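Local coordinates for protein Abbfa_003403 (Acinetobacter baumannii, PDB 4ZXH) that probably assembles a peptide product as a nonribosomal peptide synthetase, with condensation, adenylation, carrier and thioesterase domains joined in one chain, at residues A1180-A1192 with S1234-N1246. Sequence-based numbering, arbitrary orientation.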
ATOM      1  N   ALA A1180       5.252 -47.879 -15.386  1.00 41.68           N
ATOM      2  CA  ALA A1180       6.361 -46.926 -15.406  1.00 29.68           C
ATOM      3  C   ALA A1180       6.508 -46.273 -16.770  1.00 33.85           C
ATOM      4  O   ALA A1180       6.629 -45.048 -16.871  1.00 46.27           O
ATOM      5  CB  ALA A1180       7.656 -47.604 -15.013  1.00 38.17           C
ATOM      6  N   MET A1181       6.504 -47.081 -17.824  1.00 28.03           N
ATOM      7  CA  MET A1181       6.583 -46.531 -19.174  1.00 26.60           C
ATOM      8  C   MET A1181       5.429 -45.561 -19.449  1.00 29.27           C
ATOM      9  O   MET A1181       5.608 -44.571 -20.156  1.00 23.85           O
ATOM     10  CB  MET A1181       6.590 -47.646 -20.223  1.00 27.23           C
ATOM     11  CG  MET A1181       6.967 -47.177 -21.628  1.00 41.59           C
ATOM     12  SD  MET A1181       8.492 -46.181 -21.747  1.00 32.77           S
ATOM     13  CE  MET A1181       9.681 -47.527 -21.904  1.00 32.80           C
ATOM     14  N   LEU A1182       4.250 -45.836 -18.890  1.00 28.35           N
ATOM     15  CA  LEU A1182       3.090 -45.004 -19.187  1.00 26.61           C
ATOM     16  C   LEU A1182       3.308 -43.638 -18.553  1.00 29.44           C
ATOM     17  O   LEU A1182       3.037 -42.606 -19.171  1.00 23.91           O
ATOM     18  CB  LEU A1182       1.796 -45.663 -18.702  1.00 28.48           C
ATOM     19  CG  LEU A1182       1.288 -46.798 -19.617  1.00 34.56           C
ATOM     20  CD1 LEU A1182       0.032 -47.500 -19.092  1.00 26.08           C
ATOM     21  CD2 LEU A1182       1.037 -46.243 -21.011  1.00 28.96           C
ATOM     22  N   LEU A1183       3.847 -43.639 -17.336  1.00 29.08           N
ATOM     23  CA  LEU A1183       4.235 -42.402 -16.668  1.00 30.89           C
ATOM     24  C   LEU A1183       5.330 -41.679 -17.424  1.00 29.30           C
ATOM     25  O   LEU A1183       5.303 -40.452 -17.547  1.00 28.11           O
ATOM     26  CB  LEU A1183       4.711 -42.673 -15.248  1.00 34.72           C
ATOM     27  CG  LEU A1183       3.701 -42.392 -14.149  1.00 33.10           C
ATOM     28  CD1 LEU A1183       4.425 -42.508 -12.827  1.00 33.69           C
ATOM     29  CD2 LEU A1183       3.111 -40.996 -14.345  1.00 27.13           C
ATOM     30  N   SER A1184       6.307 -42.427 -17.924  1.00 24.80           N
ATOM     31  CA  SER A1184       7.363 -41.767 -18.668  1.00 24.54           C
ATOM     32  C   SER A1184       6.791 -41.073 -19.915  1.00 24.65           C
ATOM     33  O   SER A1184       7.095 -39.900 -20.184  1.00 22.75           O
ATOM     34  CB  SER A1184       8.449 -42.743 -19.062  1.00 25.61           C
ATOM     35  OG  SER A1184       9.347 -42.074 -19.925  1.00 24.73           O
ATOM     36  N   TRP A1185       5.940 -41.784 -20.653  1.00 23.95           N
ATOM     37  CA  TRP A1185       5.220 -41.173 -21.768  1.00 25.74           C
ATOM     38  C   TRP A1185       4.430 -39.955 -21.322  1.00 26.88           C
ATOM     39  O   TRP A1185       4.522 -38.894 -21.935  1.00 22.66           O
ATOM     40  CB  TRP A1185       4.277 -42.169 -22.427  1.00 22.59           C
ATOM     41  CG  TRP A1185       4.995 -43.231 -23.170  1.00 29.13           C
ATOM     42  CD1 TRP A1185       6.345 -43.327 -23.372  1.00 25.59           C
ATOM     43  CD2 TRP A1185       4.414 -44.356 -23.816  1.00 33.86           C
ATOM     44  NE1 TRP A1185       6.638 -44.452 -24.094  1.00 24.83           N
ATOM     45  CE2 TRP A1185       5.467 -45.106 -24.381  1.00 27.86           C
ATOM     46  CE3 TRP A1185       3.103 -44.813 -23.971  1.00 38.73           C
ATOM     47  CZ2 TRP A1185       5.253 -46.268 -25.089  1.00 23.43           C
ATOM     48  CZ3 TRP A1185       2.894 -45.981 -24.666  1.00 33.97           C
ATOM     49  CH2 TRP A1185       3.966 -46.694 -25.217  1.00 28.12           C
ATOM     50  N   PHE A1186       3.682 -40.105 -20.242  1.00 19.18           N
ATOM     51  CA  PHE A1186       2.844 -39.024 -19.770  1.00 25.56           C
ATOM     52  C   PHE A1186       3.657 -37.781 -19.423  1.00 33.23           C
ATOM     53  O   PHE A1186       3.255 -36.651 -19.750  1.00 28.64           O
ATOM     54  CB  PHE A1186       2.039 -39.460 -18.555  1.00 19.31           C
ATOM     55  CG  PHE A1186       1.185 -38.378 -18.001  1.00 18.77           C
ATOM     56  CD1 PHE A1186       0.221 -37.774 -18.797  1.00 17.85           C
ATOM     57  CD2 PHE A1186       1.333 -37.963 -16.693  1.00 19.43           C
ATOM     58  CE1 PHE A1186      -0.574 -36.763 -18.303  1.00 17.58           C
ATOM     59  CE2 PHE A1186       0.530 -36.948 -16.184  1.00 39.29           C
ATOM     60  CZ  PHE A1186      -0.424 -36.340 -16.998  1.00 18.21           C
ATOM     61  N   ALA A1187       4.806 -37.991 -18.782  1.00 25.55           N
ATOM     62  CA  ALA A1187       5.692 -36.878 -18.450  1.00 24.95           C
ATOM     63  C   ALA A1187       6.131 -36.134 -19.722  1.00 22.66           C
ATOM     64  O   ALA A1187       6.050 -34.912 -19.791  1.00 23.92           O
ATOM     65  CB  ALA A1187       6.890 -37.375 -17.683  1.00 26.17           C
ATOM     66  N   ARG A1188       6.562 -36.892 -20.728  1.00 18.30           N
ATOM     67  CA  ARG A1188       6.969 -36.332 -22.011  1.00 18.79           C
ATOM     68  C   ARG A1188       5.831 -35.565 -22.690  1.00 23.02           C
ATOM     69  O   ARG A1188       6.010 -34.411 -23.090  1.00 31.43           O
ATOM     70  CB  ARG A1188       7.481 -37.441 -22.942  1.00 18.32           C
ATOM     71  CG  ARG A1188       7.772 -36.972 -24.359  1.00 17.95           C
ATOM     72  CD  ARG A1188       7.810 -38.120 -25.336  1.00 28.14           C
ATOM     73  NE  ARG A1188       6.510 -38.784 -25.408  1.00 40.33           N
ATOM     74  CZ  ARG A1188       6.303 -39.988 -25.930  1.00 47.56           C
ATOM     75  NH1 ARG A1188       7.316 -40.687 -26.431  1.00 50.58           N
ATOM     76  NH2 ARG A1188       5.080 -40.497 -25.936  1.00 49.65           N
ATOM     77  N   ASP A1189       4.668 -36.201 -22.814  1.00 26.26           N
ATOM     78  CA  ASP A1189       3.517 -35.593 -23.492  1.00 27.82           C
ATOM     79  C   ASP A1189       2.926 -34.421 -22.702  1.00 29.08           C
ATOM     80  O   ASP A1189       2.167 -33.610 -23.233  1.00 31.95           O
ATOM     81  CB  ASP A1189       2.427 -36.643 -23.764  1.00 19.26           C
ATOM     82  CG  ASP A1189       2.915 -37.770 -24.676  1.00 31.70           C
ATOM     83  OD1 ASP A1189       3.960 -37.562 -25.332  1.00 31.17           O
ATOM     84  OD2 ASP A1189       2.258 -38.852 -24.755  1.00 37.01           O
ATOM     85  N   LEU A1190       3.281 -34.337 -21.432  1.00 25.49           N
ATOM     86  CA  LEU A1190       2.896 -33.208 -20.601  1.00 15.39           C
ATOM     87  C   LEU A1190       3.658 -31.935 -20.978  1.00 24.06           C
ATOM     88  O   LEU A1190       3.105 -30.845 -20.976  1.00 33.93           O
ATOM     89  CB  LEU A1190       3.171 -33.557 -19.147  1.00 23.07           C
ATOM     90  CG  LEU A1190       2.418 -32.904 -18.012  1.00 29.79           C
ATOM     91  CD1 LEU A1190       0.931 -32.958 -18.282  1.00 37.24           C
ATOM     92  CD2 LEU A1190       2.772 -33.675 -16.752  1.00 37.10           C
ATOM     93  N   ALA A1191       4.945 -32.079 -21.290  1.00 21.68           N
ATOM     94  CA  ALA A1191       5.807 -30.932 -21.539  1.00 24.63           C
ATOM     95  C   ALA A1191       5.860 -30.512 -23.003  1.00 31.86           C
ATOM     96  O   ALA A1191       6.094 -29.333 -23.307  1.00 35.23           O
ATOM     97  CB  ALA A1191       7.201 -31.222 -21.049  1.00 16.73           C
ATOM     98  N   ALA A1192       5.666 -31.472 -23.905  1.00 28.33           N
ATOM     99  CA  ALA A1192       5.803 -31.206 -25.331  1.00 25.03           C
ATOM    100  C   ALA A1192       4.864 -30.095 -25.838  1.00 32.25           C
ATOM    101  O   ALA A1192       5.243 -29.323 -26.719  1.00 27.34           O
ATOM    102  CB  ALA A1192       5.593 -32.471 -26.117  1.00 14.99           C
ATOM    103  N   SER A1234      -3.784 -35.304  -6.029  1.00 32.66           N
ATOM    104  CA  SER A1234      -5.064 -35.764  -6.542  1.00 29.93           C
ATOM    105  C   SER A1234      -5.330 -35.110  -7.899  1.00 38.68           C
ATOM    106  O   SER A1234      -5.798 -35.765  -8.832  1.00 42.72           O
ATOM    107  CB  SER A1234      -6.186 -35.466  -5.557  1.00 31.69           C
ATOM    108  OG  SER A1234      -6.635 -34.147  -5.721  1.00 39.64           O
ATOM    109  N   ASP A1235      -5.015 -33.822  -8.004  1.00 32.23           N
ATOM    110  CA  ASP A1235      -5.084 -33.105  -9.276  1.00 34.72           C
ATOM    111  C   ASP A1235      -4.288 -33.874 -10.331  1.00 30.35           C
ATOM    112  O   ASP A1235      -4.733 -34.057 -11.471  1.00 26.32           O
ATOM    113  CB  ASP A1235      -4.532 -31.666  -9.142  1.00 38.77           C
ATOM    114  CG  ASP A1235      -5.441 -30.737  -8.317  1.00 44.67           C
ATOM    115  OD1 ASP A1235      -6.682 -30.923  -8.340  1.00 49.77           O
ATOM    116  OD2 ASP A1235      -4.908 -29.813  -7.646  1.00 47.77           O
ATOM    117  N   PHE A1236      -3.103 -34.330  -9.947  1.00 33.41           N
ATOM    118  CA  PHE A1236      -2.251 -35.036 -10.893  1.00 38.37           C
ATOM    119  C   PHE A1236      -2.918 -36.359 -11.337  1.00 34.55           C
ATOM    120  O   PHE A1236      -2.842 -36.724 -12.506  1.00 29.92           O
ATOM    121  CB  PHE A1236      -0.861 -35.265 -10.284  1.00 35.89           C
ATOM    122  CG  PHE A1236       0.110 -35.956 -11.206  1.00 37.04           C
ATOM    123  CD1 PHE A1236       0.809 -35.237 -12.170  1.00 39.62           C
ATOM    124  CD2 PHE A1236       0.336 -37.327 -11.099  1.00 33.81           C
ATOM    125  CE1 PHE A1236       1.709 -35.874 -13.025  1.00 34.52           C
ATOM    126  CE2 PHE A1236       1.235 -37.977 -11.939  1.00 34.21           C
ATOM    127  CZ  PHE A1236       1.920 -37.245 -12.909  1.00 38.43           C
ATOM    128  N   ARG A1237      -3.611 -37.040 -10.428  1.00 28.70           N
ATOM    129  CA  ARG A1237      -4.339 -38.253 -10.796  1.00 31.48           C
ATOM    130  C   ARG A1237      -5.414 -38.008 -11.862  1.00 36.68           C
ATOM    131  O   ARG A1237      -5.567 -38.823 -12.780  1.00 32.90           O
ATOM    132  CB  ARG A1237      -4.988 -38.898  -9.572  1.00 36.20           C
ATOM    133  CG  ARG A1237      -4.082 -39.846  -8.824  1.00 52.50           C
ATOM    134  CD  ARG A1237      -4.880 -40.989  -8.224  1.00 71.04           C
ATOM    135  NE  ARG A1237      -4.008 -41.979  -7.599  1.00 85.34           N
ATOM    136  CZ  ARG A1237      -3.543 -43.060  -8.223  1.00 94.72           C
ATOM    137  NH1 ARG A1237      -3.857 -43.279  -9.498  1.00 90.75           N
ATOM    138  NH2 ARG A1237      -2.751 -43.915  -7.575  1.00101.19           N
ATOM    139  N   LEU A1238      -6.158 -36.907 -11.744  1.00 26.43           N
ATOM    140  CA  LEU A1238      -7.166 -36.594 -12.748  1.00 23.81           C
ATOM    141  C   LEU A1238      -6.522 -36.540 -14.128  1.00 28.22           C
ATOM    142  O   LEU A1238      -7.068 -37.070 -15.096  1.00 31.90           O
ATOM    143  CB  LEU A1238      -7.869 -35.263 -12.451  1.00 35.86           C
ATOM    144  CG  LEU A1238      -8.702 -35.185 -11.170  1.00 39.88           C
ATOM    145  CD1 LEU A1238      -9.439 -33.872 -11.063  1.00 25.66           C
ATOM    146  CD2 LEU A1238      -9.663 -36.339 -11.137  1.00 44.03           C
ATOM    147  N   TYR A1239      -5.350 -35.921 -14.213  1.00 21.20           N
ATOM    148  CA  TYR A1239      -4.729 -35.682 -15.509  1.00 25.40           C
ATOM    149  C   TYR A1239      -4.115 -36.952 -16.055  1.00 23.95           C
ATOM    150  O   TYR A1239      -4.153 -37.206 -17.255  1.00 36.36           O
ATOM    151  CB  TYR A1239      -3.661 -34.580 -15.424  1.00 19.56           C
ATOM    152  CG  TYR A1239      -4.190 -33.269 -14.877  1.00 30.31           C
ATOM    153  CD1 TYR A1239      -5.545 -32.941 -14.982  1.00 24.12           C
ATOM    154  CD2 TYR A1239      -3.338 -32.358 -14.246  1.00 34.76           C
ATOM    155  CE1 TYR A1239      -6.035 -31.741 -14.472  1.00 31.85           C
ATOM    156  CE2 TYR A1239      -3.818 -31.161 -13.735  1.00 38.89           C
ATOM    157  CZ  TYR A1239      -5.170 -30.856 -13.852  1.00 37.82           C
ATOM    158  OH  TYR A1239      -5.655 -29.672 -13.343  1.00 33.42           O
ATOM    159  N   PHE A1240      -3.535 -37.749 -15.175  1.00 29.97           N
ATOM    160  CA  PHE A1240      -2.939 -39.001 -15.603  1.00 31.08           C
ATOM    161  C   PHE A1240      -4.051 -39.973 -15.997  1.00 32.54           C
ATOM    162  O   PHE A1240      -3.982 -40.584 -17.058  1.00 35.48           O
ATOM    163  CB  PHE A1240      -2.048 -39.593 -14.504  1.00 26.87           C
ATOM    164  CG  PHE A1240      -1.231 -40.765 -14.960  1.00 28.93           C
ATOM    165  CD1 PHE A1240      -0.627 -40.752 -16.206  1.00 27.91           C
ATOM    166  CD2 PHE A1240      -1.056 -41.871 -14.146  1.00 24.30           C
ATOM    167  CE1 PHE A1240       0.124 -41.829 -16.639  1.00 26.76           C
ATOM    168  CE2 PHE A1240      -0.307 -42.942 -14.563  1.00 24.82           C
ATOM    169  CZ  PHE A1240       0.289 -42.923 -15.819  1.00 31.56           C
ATOM    170  N   ASP A1241      -5.087 -40.085 -15.164  1.00 29.53           N
ATOM    171  CA  ASP A1241      -6.224 -40.973 -15.453  1.00 23.89           C
ATOM    172  C   ASP A1241      -6.921 -40.628 -16.770  1.00 27.68           C
ATOM    173  O   ASP A1241      -7.267 -41.523 -17.551  1.00 25.78           O
ATOM    174  CB  ASP A1241      -7.242 -40.940 -14.317  1.00 25.40           C
ATOM    175  CG  ASP A1241      -6.809 -41.760 -13.108  1.00 43.24           C
ATOM    176  OD1 ASP A1241      -5.791 -42.514 -13.180  1.00 37.87           O
ATOM    177  OD2 ASP A1241      -7.509 -41.645 -12.075  1.00 45.99           O
ATOM    178  N   THR A1242      -7.124 -39.336 -17.021  1.00 24.74           N
ATOM    179  CA  THR A1242      -7.640 -38.887 -18.317  1.00 28.09           C
ATOM    180  C   THR A1242      -6.751 -39.360 -19.470  1.00 22.26           C
ATOM    181  O   THR A1242      -7.238 -39.933 -20.456  1.00 20.42           O
ATOM    182  CB  THR A1242      -7.777 -37.358 -18.359  1.00 27.24           C
ATOM    183  OG1 THR A1242      -8.830 -36.976 -17.472  1.00 26.46           O
ATOM    184  CG2 THR A1242      -8.120 -36.877 -19.753  1.00 19.31           C
ATOM    185  N   TYR A1243      -5.452 -39.133 -19.320  1.00 19.52           N
ATOM    186  CA  TYR A1243      -4.450 -39.601 -20.266  1.00 18.97           C
ATOM    187  C   TYR A1243      -4.584 -41.117 -20.510  1.00 26.69           C
ATOM    188  O   TYR A1243      -4.632 -41.569 -21.668  1.00 22.56           O
ATOM    189  CB  TYR A1243      -3.048 -39.235 -19.752  1.00 22.55           C
ATOM    190  CG  TYR A1243      -1.890 -39.687 -20.627  1.00 27.33           C
ATOM    191  CD1 TYR A1243      -1.531 -38.962 -21.759  1.00 17.40           C
ATOM    192  CD2 TYR A1243      -1.135 -40.831 -20.300  1.00 26.83           C
ATOM    193  CE1 TYR A1243      -0.484 -39.368 -22.561  1.00 18.50           C
ATOM    194  CE2 TYR A1243      -0.076 -41.243 -21.083  1.00 24.50           C
ATOM    195  CZ  TYR A1243       0.246 -40.497 -22.216  1.00 31.96           C
ATOM    196  OH  TYR A1243       1.288 -40.868 -23.025  1.00 34.07           O
ATOM    197  N   LEU A1244      -4.680 -41.899 -19.431  1.00 27.90           N
ATOM    198  CA  LEU A1244      -4.789 -43.357 -19.560  1.00 22.51           C
ATOM    199  C   LEU A1244      -6.084 -43.736 -20.268  1.00 29.16           C
ATOM    200  O   LEU A1244      -6.102 -44.668 -21.061  1.00 35.00           O
ATOM    201  CB  LEU A1244      -4.715 -44.053 -18.189  1.00 23.96           C
ATOM    202  CG  LEU A1244      -3.355 -43.987 -17.483  1.00 34.32           C
ATOM    203  CD1 LEU A1244      -3.445 -44.537 -16.095  1.00 25.53           C
ATOM    204  CD2 LEU A1244      -2.274 -44.705 -18.263  1.00 23.85           C
ATOM    205  N   ALA A1245      -7.158 -43.000 -19.979  1.00 32.16           N
ATOM    206  CA  ALA A1245      -8.486 -43.311 -20.500  1.00 26.80           C
ATOM    207  C   ALA A1245      -8.527 -43.130 -22.003  1.00 28.30           C
ATOM    208  O   ALA A1245      -9.069 -43.963 -22.742  1.00 25.64           O
ATOM    209  CB  ALA A1245      -9.523 -42.444 -19.842  1.00 24.30           C
ATOM    210  N   ASN A1246      -7.936 -42.032 -22.461  1.00 25.35           N
ATOM    211  CA  ASN A1246      -7.865 -41.782 -23.890  1.00 21.06           C
ATOM    212  C   ASN A1246      -6.976 -42.817 -24.562  1.00 27.83           C
ATOM    213  O   ASN A1246      -7.235 -43.214 -25.700  1.00 28.41           O
ATOM    214  CB  ASN A1246      -7.371 -40.368 -24.157  1.00 24.73           C
ATOM    215  CG  ASN A1246      -8.450 -39.321 -23.903  1.00 28.74           C
ATOM    216  OD1 ASN A1246      -9.654 -39.613 -23.975  1.00 25.51           O
ATOM    217  ND2 ASN A1246      -8.025 -38.090 -23.622  1.00 31.32           N
TER
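Asp1189 OD2 receives the hydroxyl of Tyr1243, the OH to OD2 distance being 2.8 Å, and this is the one hydrogen bond that joins helix 1180-1191 to helix 1234-1246. The hydroxyl comes to OD2 on its anti side, tilted 33° out of the carboxylate plane. A salt bridge from Arg1188 NE occupies OD1, so the carboxylate is held by Arg1188 from its own helix and by Tyr1243 from the other, and the arginine probably offsets part of its negative charge. Tyrosine suits its place because its ring serves the apolar core while its hydroxyl reaches the polar border.

Inside that border Phe1186 is directed toward the other helix. With CG anti to the backbone N (chi1 178°), its ring packs against Tyr1243 and Phe1240, obliquely inclined to each. Its CD1 lies over the face of Tyr1243, 3.4 Å from Tyr1243 CG, and Phe1240 CD1 sits over one face of the Phe1186 ring. The far rim turns an edge toward the face of Phe1236 in an offset edge-to-face pair, centroids 5.5 Å apart. A flat ring suits this place because its face and edge can meet different aromatic neighbours. Leu1183 adds a CH-pi contact, its CD2 standing 3.8 Å from the Phe1240 ring centroid, and also packs on Met1213 and Phe1214 of helix 1210-1223. At the margin Leu1182 CD1 meets Leu1244 CD2 at 3.7 Å.

The helix axes cross at 104°, and an aromatic cluster fills their junction, joining two helices that follow strand 1157-1163 and precede strand 1262-1267 in the chain, consistent with the helical lid of an alpha/beta-hydrolase thioesterase domain.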